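Local coordinates for core protein VP4 (Bluetongue virus, PDB 2JHP) that caps viral messenger RNA as a multifunctional assembly-line enzyme and forms part of the inner capsid of the virus, at residues H307-S312 with D332-R337. Sequence-based numbering, arbitrary orientation.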
# COMPACT_ATOMS: atom_id res chain seq x y z
N HIS A 307 -23.10 6.53 -23.71
CA HIS A 307 -22.67 6.22 -25.06
C HIS A 307 -23.27 4.93 -25.60
O HIS A 307 -22.64 3.88 -25.54
CB HIS A 307 -21.14 6.14 -25.12
CG HIS A 307 -20.59 6.22 -26.51
ND1 HIS A 307 -20.34 5.11 -27.28
CD2 HIS A 307 -20.24 7.29 -27.26
CE1 HIS A 307 -19.86 5.49 -28.45
NE2 HIS A 307 -19.79 6.81 -28.47
N ARG A 308 -24.49 5.01 -26.13
CA ARG A 308 -25.08 3.84 -26.80
C ARG A 308 -24.59 3.73 -28.24
O ARG A 308 -24.59 4.71 -28.97
CB ARG A 308 -26.63 3.81 -26.72
CG ARG A 308 -27.35 5.16 -26.79
CD ARG A 308 -27.58 5.80 -25.40
NE ARG A 308 -28.98 5.76 -24.99
CZ ARG A 308 -29.81 6.80 -25.06
NH1 ARG A 308 -29.40 7.97 -25.52
NH2 ARG A 308 -31.07 6.64 -24.67
N ILE A 309 -24.12 2.53 -28.60
CA ILE A 309 -23.68 2.24 -29.97
C ILE A 309 -24.89 2.01 -30.88
O ILE A 309 -25.74 1.16 -30.58
CB ILE A 309 -22.80 0.98 -30.03
CG1 ILE A 309 -21.92 0.90 -28.79
CG2 ILE A 309 -21.98 0.97 -31.33
CD1 ILE A 309 -21.55 -0.51 -28.36
N PRO A 310 -24.97 2.77 -31.98
CA PRO A 310 -26.04 2.66 -32.99
C PRO A 310 -26.06 1.30 -33.70
O PRO A 310 -25.06 0.58 -33.71
CB PRO A 310 -25.70 3.77 -33.98
CG PRO A 310 -24.24 4.05 -33.78
CD PRO A 310 -24.01 3.85 -32.31
N ASN A 311 -27.20 0.94 -34.29
CA ASN A 311 -27.35 -0.34 -34.96
C ASN A 311 -27.18 -0.21 -36.47
O ASN A 311 -26.62 -1.09 -37.12
CB ASN A 311 -28.72 -0.95 -34.65
CG ASN A 311 -28.95 -1.16 -33.17
OD1 ASN A 311 -28.05 -0.95 -32.34
ND2 ASN A 311 -30.17 -1.59 -32.82
N SER A 312 -27.68 0.90 -37.00
CA SER A 312 -27.68 1.16 -38.43
C SER A 312 -26.30 1.59 -38.92
O SER A 312 -25.81 1.07 -39.93
CB SER A 312 -28.72 2.23 -38.76
OG SER A 312 -29.93 1.96 -38.09
N ASP A 332 -25.43 -8.30 -22.96
CA ASP A 332 -26.08 -7.80 -24.17
C ASP A 332 -26.22 -6.27 -24.24
O ASP A 332 -26.70 -5.73 -25.24
CB ASP A 332 -27.45 -8.46 -24.38
CG ASP A 332 -28.37 -8.40 -23.16
OD1 ASP A 332 -28.08 -7.71 -22.18
OD2 ASP A 332 -29.42 -9.06 -23.17
N MET A 333 -25.79 -5.59 -23.17
CA MET A 333 -25.89 -4.14 -23.07
C MET A 333 -24.85 -3.44 -23.95
O MET A 333 -23.68 -3.31 -23.58
CB MET A 333 -25.75 -3.73 -21.59
CG MET A 333 -25.61 -2.24 -21.28
SD MET A 333 -27.05 -1.21 -21.63
CE MET A 333 -28.42 -2.20 -21.01
N TYR A 334 -25.28 -2.99 -25.13
CA TYR A 334 -24.36 -2.33 -26.07
C TYR A 334 -24.26 -0.84 -25.85
O TYR A 334 -24.65 -0.03 -26.69
CB TYR A 334 -24.71 -2.66 -27.52
CG TYR A 334 -24.28 -4.05 -27.88
CD1 TYR A 334 -25.19 -5.10 -27.90
CD2 TYR A 334 -22.95 -4.32 -28.19
CE1 TYR A 334 -24.80 -6.38 -28.22
CE2 TYR A 334 -22.54 -5.59 -28.51
CZ TYR A 334 -23.47 -6.62 -28.53
OH TYR A 334 -23.08 -7.89 -28.86
N GLU A 335 -23.70 -0.51 -24.70
CA GLU A 335 -23.56 0.85 -24.23
C GLU A 335 -22.21 0.96 -23.52
O GLU A 335 -21.83 0.09 -22.74
CB GLU A 335 -24.69 1.17 -23.27
CG GLU A 335 -24.73 2.58 -22.76
CD GLU A 335 -25.93 2.80 -21.86
OE1 GLU A 335 -27.06 2.84 -22.39
OE2 GLU A 335 -25.74 2.92 -20.62
N LEU A 336 -21.49 2.03 -23.84
CA LEU A 336 -20.21 2.31 -23.20
C LEU A 336 -20.33 3.62 -22.46
O LEU A 336 -21.42 4.19 -22.39
CB LEU A 336 -19.10 2.40 -24.25
CG LEU A 336 -18.95 1.22 -25.21
CD1 LEU A 336 -18.03 1.63 -26.32
CD2 LEU A 336 -18.43 -0.05 -24.53
N ARG A 337 -19.21 4.08 -21.91
CA ARG A 337 -19.14 5.41 -21.31
C ARG A 337 -18.07 6.23 -22.02
O ARG A 337 -17.01 5.72 -22.39
CB ARG A 337 -18.86 5.33 -19.81
CG ARG A 337 -20.03 4.81 -18.99
CD ARG A 337 -21.22 5.74 -19.06
NE ARG A 337 -22.45 5.07 -18.63
CZ ARG A 337 -23.65 5.63 -18.62
NH1 ARG A 337 -23.82 6.90 -18.99
NH2 ARG A 337 -24.71 4.93 -18.23
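H307 and L336 form an antiparallel hydrogen-bonded pair where strand 302-308 ends and strand 335-341 begins, with R308 and E335 as the adjoining non-hydrogen-bonded pair. In this seven-stranded mixed sheet the antiparallel strand 335-341 lies beside 302-308, the 3-2-1-4-5-7-6 order of Rossmann-like methyltransferases; a bound S-adenosyl-L-homocysteine lies about 7 Å from the side chain of R337. The two bonds of the H307 pair are unequal: L336 N reaches H307 O at 2.8 Å and is nearly straight (170°), whereas H307 N to L336 O is weak. Beyond the strand end, I309 N still bonds to Y334 O at 3.2 Å, and Y334 itself centres an inverse gamma turn. On the face that carries R308 and E335, E335 OE1 forms a salt bridge with K306, and R308 NH1 with D286 and E285, while R308 NE and E335 OE1 stay 4.4 Å apart, beyond a salt bridge. E335 CG is anti to the backbone N (chi1 -177°), which puts it 3.7 Å from H307 O. The I309 side chain points toward 332-337 and also touches V366 and R367 of helix 363-373 and Y316; its CD1 lies at the edge of the Y334 ring, near the ring plane and 4.1 Å from Y334 CD2.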